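Local structure of conserved hypothetical protein (Pyrococcus furiosus, 1Y81) at residues I73-P78 with L83-E88; E107-L112 with Y119-C124. The protein is of unknown function but has the Rossmann-like fold of a CoA binding domain and holds coenzyme A in its pocket. All blocks are in the same frame, centred on the assembly; numbering follows the deposited sequence.

Contact 1: I73-P78 with L83-E88; sequences IVFVVP and LQVAKE. With COA (coenzyme A), chain C.
The phenyl ring of F75 reaches from a strand end to V85 and A86 on the following helix, and no hydrogen bond crosses this buried apolar contact. The F75 and V85 side chains pass alongside one another, pointing in opposite directions, with CE1 of F75 3.5 Å from CG1 of V85. The methyl comes at the ring obliquely. A86 meets the same ring: its backbone N sits at the ring edge, near the ring plane, and its CB is 4.3 Å from CZ of F75. The F75 chi1 of -70° sets CG anti to the carbonyl carbon, which carries the ring out from the sheet to the helix.

V85 shows how one branched residue can serve two neighbours. With chi1 at 177°, CG1 stands anti to the backbone N and takes the phenyl, while CG2 turns to coenzyme A, 3.9 Å from its adenine N6A. Beyond the strand end, the chain lines the same ligand. CG1 of V77 comes within 3.3 Å of the ribose O4B and also nears the base at C4A. The ring atom CG of P78, the N-cap residue of helix 79-91, approaches the diphosphate oxygen O1A at 3.4 Å.

The contact is thus the strand-to-helix half of a beta-alpha-beta unit. Strand 72-75 lies mid-sheet, bonded through its backbone to strands 16-20 and 96-99. The F75 ring stacks with that of F99, A86 leans on L97, and L83 and K87 carry helix 79-91 against helix 106-115.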
ATOM      1  N   ILE A  73      -1.373  -4.906  -1.322  1.00 19.34           N
ATOM      2  CA  ILE A  73      -0.713  -3.759  -0.691  1.00 17.76           C
ATOM      3  C   ILE A  73      -0.758  -2.593  -1.670  1.00 19.11           C
ATOM      4  O   ILE A  73      -0.236  -2.707  -2.793  1.00 19.61           O
ATOM      5  CB  ILE A  73       0.730  -4.081  -0.260  1.00 19.22           C
ATOM      6  CG1 ILE A  73       0.723  -5.238   0.759  1.00 20.24           C
ATOM      7  CG2 ILE A  73       1.384  -2.850   0.388  1.00 19.71           C
ATOM      8  CD1 ILE A  73       2.084  -5.706   1.150  1.00 24.11           C
ATOM      9  N   VAL A  74      -1.415  -1.498  -1.255  1.00 16.75           N
ATOM     10  CA  VAL A  74      -1.536  -0.276  -2.067  1.00 16.31           C
ATOM     11  C   VAL A  74      -0.421   0.732  -1.657  1.00 16.56           C
ATOM     12  O   VAL A  74      -0.247   1.031  -0.471  1.00 16.67           O
ATOM     13  CB  VAL A  74      -2.988   0.361  -1.970  1.00 16.40           C
ATOM     14  CG1 VAL A  74      -3.075   1.734  -2.698  1.00 18.57           C
ATOM     15  CG2 VAL A  74      -4.073  -0.604  -2.520  1.00 16.97           C
ATOM     16  N   PHE A  75       0.331   1.234  -2.644  1.00 16.22           N
ATOM     17  CA  PHE A  75       1.458   2.142  -2.391  1.00 17.40           C
ATOM     18  C   PHE A  75       1.110   3.573  -2.783  1.00 17.52           C
ATOM     19  O   PHE A  75       0.729   3.834  -3.940  1.00 17.30           O
ATOM     20  CB  PHE A  75       2.697   1.735  -3.197  1.00 15.42           C
ATOM     21  CG  PHE A  75       3.342   0.453  -2.742  1.00 15.17           C
ATOM     22  CD1 PHE A  75       4.607   0.477  -2.154  1.00 17.56           C
ATOM     23  CD2 PHE A  75       2.683  -0.778  -2.907  1.00 17.09           C
ATOM     24  CE1 PHE A  75       5.214  -0.720  -1.733  1.00 19.60           C
ATOM     25  CE2 PHE A  75       3.279  -1.973  -2.475  1.00 18.04           C
ATOM     26  CZ  PHE A  75       4.537  -1.938  -1.905  1.00 17.81           C
ATOM     27  N   VAL A  76       1.234   4.492  -1.830  1.00 14.91           N
ATOM     28  CA  VAL A  76       1.094   5.918  -2.125  1.00 16.82           C
ATOM     29  C   VAL A  76       2.309   6.718  -1.543  1.00 17.11           C
ATOM     30  O   VAL A  76       2.157   7.770  -0.883  1.00 19.83           O
ATOM     31  CB  VAL A  76      -0.308   6.434  -1.694  1.00 19.63           C
ATOM     32  CG1 VAL A  76      -0.440   6.461  -0.177  1.00 19.75           C
ATOM     33  CG2 VAL A  76      -0.627   7.811  -2.313  1.00 17.92           C
ATOM     34  N   VAL A  77       3.514   6.191  -1.800  1.00 14.75           N
ATOM     35  CA  VAL A  77       4.779   6.796  -1.383  1.00 15.69           C
ATOM     36  C   VAL A  77       5.651   7.045  -2.636  1.00 17.28           C
ATOM     37  O   VAL A  77       5.413   6.405  -3.670  1.00 18.00           O
ATOM     38  CB  VAL A  77       5.571   5.884  -0.378  1.00 15.88           C
ATOM     39  CG1 VAL A  77       4.802   5.729   0.907  1.00 16.74           C
ATOM     40  CG2 VAL A  77       5.864   4.478  -0.979  1.00 18.11           C
ATOM     41  N   PRO A  78       6.648   7.960  -2.538  1.00 17.85           N
ATOM     42  CA  PRO A  78       7.569   8.186  -3.682  1.00 19.45           C
ATOM     43  C   PRO A  78       8.267   6.882  -4.108  1.00 20.14           C
ATOM     44  O   PRO A  78       8.500   6.009  -3.270  1.00 18.51           O
ATOM     45  CB  PRO A  78       8.583   9.182  -3.124  1.00 20.37           C
ATOM     46  CG  PRO A  78       7.892   9.865  -2.006  1.00 20.86           C
ATOM     47  CD  PRO A  78       6.988   8.831  -1.393  1.00 19.64           C
ATOM     48  N   LEU A  83      10.356   1.251  -3.831  1.00 22.02           N
ATOM     49  CA  LEU A  83      11.243   0.142  -4.222  1.00 22.34           C
ATOM     50  C   LEU A  83      11.668  -0.668  -2.984  1.00 22.26           C
ATOM     51  O   LEU A  83      11.584  -1.894  -2.989  1.00 23.60           O
ATOM     52  CB  LEU A  83      12.473   0.646  -4.970  1.00 25.01           C
ATOM     53  CG  LEU A  83      13.416  -0.431  -5.526  1.00 25.72           C
ATOM     54  CD1 LEU A  83      12.771  -1.252  -6.645  1.00 26.10           C
ATOM     55  CD2 LEU A  83      14.683   0.225  -6.013  1.00 27.53           C
ATOM     56  N   GLN A  84      12.084   0.042  -1.928  1.00 24.15           N
ATOM     57  CA  GLN A  84      12.528  -0.586  -0.669  1.00 26.29           C
ATOM     58  C   GLN A  84      11.394  -1.391  -0.043  1.00 25.22           C
ATOM     59  O   GLN A  84      11.571  -2.565   0.350  1.00 24.59           O
ATOM     60  CB  GLN A  84      12.999   0.466   0.338  1.00 29.60           C
ATOM     61  CG  GLN A  84      14.109   1.411  -0.135  1.00 37.21           C
ATOM     62  CD  GLN A  84      14.123   2.745   0.641  1.00 42.13           C
ATOM     63  OE1 GLN A  84      13.461   2.891   1.683  1.00 45.60           O
ATOM     64  NE2 GLN A  84      14.871   3.720   0.127  1.00 44.09           N
ATOM     65  N   VAL A  85      10.227  -0.759   0.046  1.00 22.50           N
ATOM     66  CA  VAL A  85       9.052  -1.387   0.653  1.00 21.39           C
ATOM     67  C   VAL A  85       8.561  -2.595  -0.155  1.00 21.02           C
ATOM     68  O   VAL A  85       8.139  -3.599   0.423  1.00 21.53           O
ATOM     69  CB  VAL A  85       7.919  -0.357   0.892  1.00 20.05           C
ATOM     70  CG1 VAL A  85       6.657  -1.026   1.454  1.00 20.25           C
ATOM     71  CG2 VAL A  85       8.415   0.750   1.827  1.00 18.86           C
ATOM     72  N   ALA A  86       8.620  -2.500  -1.486  1.00 19.46           N
ATOM     73  CA  ALA A  86       8.184  -3.621  -2.335  1.00 22.21           C
ATOM     74  C   ALA A  86       9.082  -4.835  -2.139  1.00 20.50           C
ATOM     75  O   ALA A  86       8.598  -5.948  -2.125  1.00 23.25           O
ATOM     76  CB  ALA A  86       8.112  -3.218  -3.819  1.00 18.56           C
ATOM     77  N   LYS A  87      10.383  -4.591  -1.957  1.00 23.83           N
ATOM     78  CA  LYS A  87      11.344  -5.655  -1.628  1.00 26.67           C
ATOM     79  C   LYS A  87      10.962  -6.335  -0.296  1.00 27.81           C
ATOM     80  O   LYS A  87      10.888  -7.575  -0.220  1.00 25.71           O
ATOM     81  CB  LYS A  87      12.768  -5.105  -1.575  1.00 27.74           C
ATOM     82  CG  LYS A  87      13.370  -4.788  -2.944  1.00 29.05           C
ATOM     83  N   GLU A  88      10.670  -5.516   0.723  1.00 25.53           N
ATOM     84  CA  GLU A  88      10.232  -6.027   2.049  1.00 25.61           C
ATOM     85  C   GLU A  88       8.934  -6.840   1.955  1.00 26.29           C
ATOM     86  O   GLU A  88       8.800  -7.910   2.585  1.00 25.26           O
ATOM     87  CB  GLU A  88      10.026  -4.873   3.037  1.00 29.52           C
ATOM     88  CG  GLU A  88      11.271  -4.126   3.440  1.00 33.55           C
ATOM     89  CD  GLU A  88      10.962  -2.754   4.048  1.00 39.92           C
ATOM     90  OE1 GLU A  88       9.847  -2.562   4.597  1.00 39.17           O
ATOM     91  OE2 GLU A  88      11.837  -1.858   3.966  1.00 43.53           O
TER
HETATM   92  N1A COA C 201       6.533   3.338   4.814  1.00 18.32           N
HETATM   93  C2A COA C 201       5.274   3.870   4.937  1.00 17.31           C
HETATM   94  N3A COA C 201       5.061   5.205   4.698  1.00 14.96           N
HETATM   95  C4A COA C 201       6.108   6.010   4.377  1.00 15.94           C
HETATM   96  C5A COA C 201       7.399   5.502   4.249  1.00 17.29           C
HETATM   97  C6A COA C 201       7.613   4.149   4.469  1.00 19.66           C
HETATM   98  N6A COA C 201       8.831   3.640   4.363  1.00 19.49           N
HETATM   99  N7A COA C 201       8.216   6.525   3.895  1.00 18.08           N
HETATM  100  C8A COA C 201       7.467   7.652   3.795  1.00 17.54           C
HETATM  101  N9A COA C 201       6.169   7.343   4.096  1.00 16.98           N
HETATM  102  C1B COA C 201       4.999   8.246   4.161  1.00 16.79           C
HETATM  103  C2B COA C 201       5.387   9.719   4.293  1.00 17.03           C
HETATM  104  O2B COA C 201       5.979  10.057   5.572  1.00 18.72           O
HETATM  105  C3B COA C 201       4.018  10.338   3.984  1.00 16.95           C
HETATM  106  O3B COA C 201       3.154  10.361   5.104  1.00 18.74           O
HETATM  107  P3B COA C 201       3.141  11.623   6.132  1.00 25.34           P
HETATM  108  O7A COA C 201       3.155  11.133   7.550  1.00 29.01           O
HETATM  109  O8A COA C 201       1.898  12.384   5.833  1.00 29.16           O
HETATM  110  O9A COA C 201       4.415  12.389   5.947  1.00 31.38           O
HETATM  111  C4B COA C 201       3.388   9.386   2.958  1.00 17.71           C
HETATM  112  O4B COA C 201       4.135   8.162   3.043  1.00 18.31           O
HETATM  113  C5B COA C 201       3.413   9.940   1.519  1.00 16.03           C
HETATM  114  O5B COA C 201       4.755  10.234   1.192  1.00 18.50           O
HETATM  115  P1A COA C 201       5.184  11.693   0.665  1.00 21.62           P
HETATM  116  O1A COA C 201       6.689  11.784   0.591  1.00 21.13           O
HETATM  117  O2A COA C 201       4.517  12.757   1.509  1.00 21.65           O
HETATM  118  O3A COA C 201       4.586  11.628  -0.829  1.00 21.33           O
HETATM  119  P2A COA C 201       3.385  12.533  -1.392  1.00 23.41           P
HETATM  120  O4A COA C 201       3.817  13.976  -1.453  1.00 26.80           O
HETATM  121  O5A COA C 201       2.089  12.382  -0.683  1.00 22.45           O
HETATM  122  O6A COA C 201       3.201  11.954  -2.869  1.00 22.76           O
HETATM  123  CBP COA C 201       3.084  10.240  -4.554  1.00 20.65           C
HETATM  124  CCP COA C 201       2.783  10.618  -3.086  1.00 21.85           C
HETATM  125  CDP COA C 201       2.641   8.784  -4.744  1.00 22.95           C
HETATM  126  CEP COA C 201       4.587  10.317  -4.807  1.00 23.80           C
HETATM  127  CAP COA C 201       2.361  11.201  -5.526  1.00 19.81           C
HETATM  128  OAP COA C 201       2.728  10.923  -6.867  1.00 18.61           O
HETATM  129  C9P COA C 201       0.889  10.984  -5.322  1.00 22.34           C
HETATM  130  O9P COA C 201       0.216  11.798  -4.412  1.00 22.58           O
HETATM  131  N8P COA C 201       0.335   9.970  -6.000  1.00 24.98           N
HETATM  132  C7P COA C 201      -1.046   9.521  -5.877  1.00 22.28           C
HETATM  133  C6P COA C 201      -2.029  10.340  -6.624  1.00 21.93           C
HETATM  134  C5P COA C 201      -3.376   9.695  -6.464  1.00 21.76           C
HETATM  135  O5P COA C 201      -3.607   8.798  -5.619  1.00 21.22           O
HETATM  136  N4P COA C 201      -4.242  10.208  -7.299  1.00 20.58           N
HETATM  137  C3P COA C 201      -5.614   9.842  -7.432  1.00 18.71           C
HETATM  138  C2P COA C 201      -5.917   9.467  -8.883  1.00 20.15           C
HETATM  139  S1P COA C 201      -4.990   7.975  -9.372  1.00 20.50           S

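Contact 2: E107-L112 with Y119-C124; sequences EIRRFL and YSFGRC. With COA (coenzyme A), chain C.
The hydroxyl OH of Y119 comes close to R109 and is hydrogen-bonded to OE2 of E113. R109 crosses the phenol at about a right angle, its CG 3.3 Å from OH of Y119; that oxygen also sits at the guanidinium edge, near NH1, though no hydrogen bond joins the two segments. With CG anti to the backbone N (chi1 -160°) and a bend at chi3, R109 folds its guanidinium back to F121, while its NE makes a salt bridge with OE1 of E106. CD2 of F121 lies over one face of the guanidinium, but the two planes are 58° apart, and NH2 of R109 meets the ring edge, 3.5 Å from CD2 of F121.

These residues close the last beta-alpha-beta unit of the Rossmann-like sheet, where helix 106-115 packs on its edge strand, 118-120. Deeper in, L112 lays CD1 3.5 Å from CB of Y119 and also touches L97 and F99. I108 places CG2 in the plane of the F121 ring, 3.8 Å from CZ, and CE1 of Y119 sits over the centre of one face of that ring. At the N-cap of helix 125-128, SG of C124 is joined to S1P of coenzyme A by a 2.0 Å disulfide bond.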
ATOM      1  N   GLU A 107      12.362   0.827 -12.375  1.00 29.55           N
ATOM      2  CA  GLU A 107      13.167   0.019 -11.434  1.00 30.88           C
ATOM      3  C   GLU A 107      12.293  -0.911 -10.589  1.00 28.57           C
ATOM      4  O   GLU A 107      12.658  -2.067 -10.334  1.00 29.91           O
ATOM      5  CB  GLU A 107      14.065   0.897 -10.546  1.00 34.00           C
ATOM      6  CG  GLU A 107      15.000   0.074  -9.646  1.00 38.72           C
ATOM      7  CD  GLU A 107      16.179   0.865  -9.075  1.00 39.19           C
ATOM      8  OE1 GLU A 107      16.137   2.110  -9.086  1.00 41.25           O
ATOM      9  OE2 GLU A 107      17.148   0.219  -8.604  1.00 39.55           O
ATOM     10  N   ILE A 108      11.134  -0.407 -10.162  1.00 27.20           N
ATOM     11  CA  ILE A 108      10.145  -1.219  -9.464  1.00 24.27           C
ATOM     12  C   ILE A 108       9.583  -2.279 -10.405  1.00 26.00           C
ATOM     13  O   ILE A 108       9.427  -3.440 -10.028  1.00 27.56           O
ATOM     14  CB  ILE A 108       8.992  -0.323  -8.895  1.00 24.48           C
ATOM     15  CG1 ILE A 108       9.510   0.533  -7.727  1.00 23.59           C
ATOM     16  CG2 ILE A 108       7.805  -1.163  -8.495  1.00 23.23           C
ATOM     17  CD1 ILE A 108       8.497   1.555  -7.206  1.00 24.33           C
ATOM     18  N   ARG A 109       9.289  -1.881 -11.639  1.00 25.71           N
ATOM     19  CA  ARG A 109       8.760  -2.821 -12.624  1.00 26.69           C
ATOM     20  C   ARG A 109       9.760  -3.971 -12.815  1.00 25.29           C
ATOM     21  O   ARG A 109       9.374  -5.135 -12.770  1.00 26.41           O
ATOM     22  CB  ARG A 109       8.471  -2.133 -13.958  1.00 27.39           C
ATOM     23  CG  ARG A 109       7.503  -2.914 -14.834  1.00 28.54           C
ATOM     24  CD  ARG A 109       7.534  -2.461 -16.311  1.00 29.92           C
ATOM     25  NE  ARG A 109       7.089  -1.082 -16.511  1.00 28.51           N
ATOM     26  CZ  ARG A 109       5.814  -0.702 -16.597  1.00 26.88           C
ATOM     27  NH1 ARG A 109       4.832  -1.593 -16.482  1.00 27.05           N
ATOM     28  NH2 ARG A 109       5.524   0.576 -16.786  1.00 28.50           N
ATOM     29  N   ARG A 110      11.033  -3.616 -13.002  1.00 27.63           N
ATOM     30  CA  ARG A 110      12.129  -4.585 -13.182  1.00 31.08           C
ATOM     31  C   ARG A 110      12.200  -5.597 -12.033  1.00 33.54           C
ATOM     32  O   ARG A 110      12.273  -6.813 -12.261  1.00 33.93           O
ATOM     33  CB  ARG A 110      13.467  -3.859 -13.282  1.00 30.43           C
ATOM     34  CD  ARG A 110      14.778  -2.561 -15.596  1.00 43.44           C
ATOM     35  NE  ARG A 110      15.344  -1.541 -14.710  1.00 42.75           N
ATOM     36  CZ  ARG A 110      15.319  -0.231 -14.954  1.00 42.00           C
ATOM     37  NH1 ARG A 110      14.750   0.240 -16.060  1.00 40.97           N
ATOM     38  NH2 ARG A 110      15.867   0.611 -14.086  1.00 41.92           N
ATOM     39  N   PHE A 111      12.164  -5.089 -10.800  1.00 32.91           N
ATOM     40  CA  PHE A 111      12.218  -5.948  -9.620  1.00 33.39           C
ATOM     41  C   PHE A 111      10.986  -6.869  -9.513  1.00 33.53           C
ATOM     42  O   PHE A 111      11.116  -8.060  -9.199  1.00 34.51           O
ATOM     43  CB  PHE A 111      12.379  -5.113  -8.347  1.00 34.35           C
ATOM     44  CG  PHE A 111      12.050  -5.869  -7.092  1.00 35.06           C
ATOM     45  CD1 PHE A 111      12.956  -6.789  -6.560  1.00 36.11           C
ATOM     46  CD2 PHE A 111      10.820  -5.687  -6.455  1.00 34.87           C
ATOM     47  CE1 PHE A 111      12.648  -7.506  -5.407  1.00 34.07           C
ATOM     48  CE2 PHE A 111      10.501  -6.400  -5.308  1.00 35.39           C
ATOM     49  CZ  PHE A 111      11.417  -7.313  -4.781  1.00 36.13           C
ATOM     50  N   LEU A 112       9.804  -6.306  -9.764  1.00 33.37           N
ATOM     51  CA  LEU A 112       8.538  -7.049  -9.683  1.00 34.56           C
ATOM     52  C   LEU A 112       8.369  -8.127 -10.762  1.00 35.85           C
ATOM     53  O   LEU A 112       7.847  -9.206 -10.480  1.00 35.25           O
ATOM     54  CB  LEU A 112       7.346  -6.097  -9.709  1.00 34.17           C
ATOM     55  CG  LEU A 112       7.176  -5.157  -8.512  1.00 33.78           C
ATOM     56  CD1 LEU A 112       5.922  -4.326  -8.699  1.00 34.36           C
ATOM     57  CD2 LEU A 112       7.146  -5.927  -7.184  1.00 32.84           C
ATOM     58  N   TYR A 119       1.204  -7.038 -10.063  1.00 30.66           N
ATOM     59  CA  TYR A 119       1.276  -5.618  -9.720  1.00 29.41           C
ATOM     60  C   TYR A 119       0.395  -4.791 -10.629  1.00 30.10           C
ATOM     61  O   TYR A 119      -0.008  -5.247 -11.707  1.00 29.18           O
ATOM     62  CB  TYR A 119       2.723  -5.113  -9.780  1.00 28.70           C
ATOM     63  CG  TYR A 119       3.299  -5.036 -11.184  1.00 30.28           C
ATOM     64  CD1 TYR A 119       3.109  -3.895 -11.979  1.00 31.01           C
ATOM     65  CD2 TYR A 119       4.022  -6.106 -11.722  1.00 32.93           C
ATOM     66  CE1 TYR A 119       3.635  -3.822 -13.282  1.00 32.02           C
ATOM     67  CE2 TYR A 119       4.553  -6.045 -13.017  1.00 33.25           C
ATOM     68  CZ  TYR A 119       4.354  -4.903 -13.789  1.00 33.70           C
ATOM     69  OH  TYR A 119       4.871  -4.837 -15.067  1.00 32.91           O
ATOM     70  N   SER A 120       0.115  -3.561 -10.197  1.00 26.82           N
ATOM     71  CA  SER A 120      -0.670  -2.624 -10.977  1.00 26.43           C
ATOM     72  C   SER A 120       0.058  -1.282 -11.016  1.00 27.45           C
ATOM     73  O   SER A 120       0.485  -0.759  -9.963  1.00 25.74           O
ATOM     74  CB  SER A 120      -2.079  -2.482 -10.390  1.00 27.68           C
ATOM     75  OG  SER A 120      -2.881  -1.586 -11.148  1.00 26.96           O
ATOM     76  N   PHE A 121       0.245  -0.760 -12.235  1.00 24.90           N
ATOM     77  CA  PHE A 121       0.714   0.620 -12.464  1.00 24.47           C
ATOM     78  C   PHE A 121      -0.410   1.389 -13.144  1.00 25.66           C
ATOM     79  O   PHE A 121      -1.215   0.799 -13.875  1.00 24.96           O
ATOM     80  CB  PHE A 121       1.933   0.660 -13.408  1.00 22.94           C
ATOM     81  CG  PHE A 121       3.263   0.300 -12.769  1.00 23.73           C
ATOM     82  CD1 PHE A 121       3.350  -0.273 -11.482  1.00 24.35           C
ATOM     83  CD2 PHE A 121       4.449   0.513 -13.488  1.00 22.14           C
ATOM     84  CE1 PHE A 121       4.608  -0.605 -10.921  1.00 22.77           C
ATOM     85  CE2 PHE A 121       5.698   0.188 -12.941  1.00 23.18           C
ATOM     86  CZ  PHE A 121       5.774  -0.374 -11.644  1.00 23.80           C
ATOM     87  N   GLY A 122      -0.467   2.700 -12.902  1.00 23.14           N
ATOM     88  CA  GLY A 122      -1.324   3.615 -13.688  1.00 25.45           C
ATOM     89  C   GLY A 122      -2.817   3.566 -13.453  1.00 25.33           C
ATOM     90  O   GLY A 122      -3.579   4.225 -14.173  1.00 25.04           O
ATOM     91  N   ARG A 123      -3.243   2.784 -12.461  1.00 22.97           N
ATOM     92  CA  ARG A 123      -4.663   2.632 -12.136  1.00 23.81           C
ATOM     93  C   ARG A 123      -4.959   3.229 -10.766  1.00 22.70           C
ATOM     94  O   ARG A 123      -4.186   3.047  -9.810  1.00 20.30           O
ATOM     95  CB  ARG A 123      -5.089   1.164 -12.145  1.00 26.45           C
ATOM     96  CG  ARG A 123      -5.168   0.530 -13.545  1.00 31.03           C
ATOM     97  CD  ARG A 123      -6.013  -0.738 -13.530  1.00 35.97           C
ATOM     98  NE  ARG A 123      -5.347  -1.852 -12.861  1.00 38.11           N
ATOM     99  CZ  ARG A 123      -5.979  -2.893 -12.321  1.00 42.05           C
ATOM    100  NH1 ARG A 123      -7.311  -2.972 -12.351  1.00 40.49           N
ATOM    101  NH2 ARG A 123      -5.278  -3.860 -11.736  1.00 43.20           N
ATOM    102  N   CYS A 124      -6.084   3.927 -10.691  1.00 20.47           N
ATOM    103  CA  CYS A 124      -6.493   4.616  -9.489  1.00 21.38           C
ATOM    104  C   CYS A 124      -7.378   3.715  -8.595  1.00 20.41           C
ATOM    105  O   CYS A 124      -8.484   3.393  -8.973  1.00 19.77           O
ATOM    106  CB  CYS A 124      -7.257   5.870  -9.898  1.00 21.97           C
ATOM    107  SG  CYS A 124      -6.241   7.103 -10.742  1.00 21.73           S
TER
HETATM  108  N1A COA C 201       6.533   3.338   4.814  1.00 18.32           N
HETATM  109  C2A COA C 201       5.274   3.870   4.937  1.00 17.31           C
HETATM  110  N3A COA C 201       5.061   5.205   4.698  1.00 14.96           N
HETATM  111  C4A COA C 201       6.108   6.010   4.377  1.00 15.94           C
HETATM  112  C5A COA C 201       7.399   5.502   4.249  1.00 17.29           C
HETATM  113  C6A COA C 201       7.613   4.149   4.469  1.00 19.66           C
HETATM  114  N6A COA C 201       8.831   3.640   4.363  1.00 19.49           N
HETATM  115  N7A COA C 201       8.216   6.525   3.895  1.00 18.08           N
HETATM  116  C8A COA C 201       7.467   7.652   3.795  1.00 17.54           C
HETATM  117  N9A COA C 201       6.169   7.343   4.096  1.00 16.98           N
HETATM  118  C1B COA C 201       4.999   8.246   4.161  1.00 16.79           C
HETATM  119  C2B COA C 201       5.387   9.719   4.293  1.00 17.03           C
HETATM  120  O2B COA C 201       5.979  10.057   5.572  1.00 18.72           O
HETATM  121  C3B COA C 201       4.018  10.338   3.984  1.00 16.95           C
HETATM  122  O3B COA C 201       3.154  10.361   5.104  1.00 18.74           O
HETATM  123  P3B COA C 201       3.141  11.623   6.132  1.00 25.34           P
HETATM  124  O7A COA C 201       3.155  11.133   7.550  1.00 29.01           O
HETATM  125  O8A COA C 201       1.898  12.384   5.833  1.00 29.16           O
HETATM  126  O9A COA C 201       4.415  12.389   5.947  1.00 31.38           O
HETATM  127  C4B COA C 201       3.388   9.386   2.958  1.00 17.71           C
HETATM  128  O4B COA C 201       4.135   8.162   3.043  1.00 18.31           O
HETATM  129  C5B COA C 201       3.413   9.940   1.519  1.00 16.03           C
HETATM  130  O5B COA C 201       4.755  10.234   1.192  1.00 18.50           O
HETATM  131  P1A COA C 201       5.184  11.693   0.665  1.00 21.62           P
HETATM  132  O1A COA C 201       6.689  11.784   0.591  1.00 21.13           O
HETATM  133  O2A COA C 201       4.517  12.757   1.509  1.00 21.65           O
HETATM  134  O3A COA C 201       4.586  11.628  -0.829  1.00 21.33           O
HETATM  135  P2A COA C 201       3.385  12.533  -1.392  1.00 23.41           P
HETATM  136  O4A COA C 201       3.817  13.976  -1.453  1.00 26.80           O
HETATM  137  O5A COA C 201       2.089  12.382  -0.683  1.00 22.45           O
HETATM  138  O6A COA C 201       3.201  11.954  -2.869  1.00 22.76           O
HETATM  139  CBP COA C 201       3.084  10.240  -4.554  1.00 20.65           C
HETATM  140  CCP COA C 201       2.783  10.618  -3.086  1.00 21.85           C
HETATM  141  CDP COA C 201       2.641   8.784  -4.744  1.00 22.95           C
HETATM  142  CEP COA C 201       4.587  10.317  -4.807  1.00 23.80           C
HETATM  143  CAP COA C 201       2.361  11.201  -5.526  1.00 19.81           C
HETATM  144  OAP COA C 201       2.728  10.923  -6.867  1.00 18.61           O
HETATM  145  C9P COA C 201       0.889  10.984  -5.322  1.00 22.34           C
HETATM  146  O9P COA C 201       0.216  11.798  -4.412  1.00 22.58           O
HETATM  147  N8P COA C 201       0.335   9.970  -6.000  1.00 24.98           N
HETATM  148  C7P COA C 201      -1.046   9.521  -5.877  1.00 22.28           C
HETATM  149  C6P COA C 201      -2.029  10.340  -6.624  1.00 21.93           C
HETATM  150  C5P COA C 201      -3.376   9.695  -6.464  1.00 21.76           C
HETATM  151  O5P COA C 201      -3.607   8.798  -5.619  1.00 21.22           O
HETATM  152  N4P COA C 201      -4.242  10.208  -7.299  1.00 20.58           N
HETATM  153  C3P COA C 201      -5.614   9.842  -7.432  1.00 18.71           C
HETATM  154  C2P COA C 201      -5.917   9.467  -8.883  1.00 20.15           C
HETATM  155  S1P COA C 201      -4.990   7.975  -9.372  1.00 20.50           S

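Contact 1 is buried near the middle of the chain, whereas contact 2 is only partly buried and sits at the sheet margin. They belong to successive beta-alpha-beta units that share strand 96-99, and their two helices touch directly, so the contacts stand side by side on the same sheet. Chemistry follows place. The central contact joins apolar side chains only, whereas the edge contact adds a guanidinium and a phenol whose polar ends bind glutamates of helix 106-115, E106 and E113. Both also reach coenzyme A, but differently: 73-78 with 83-88 packs against the nucleotide end, while 119-124 holds the sulfur end through a disulfide.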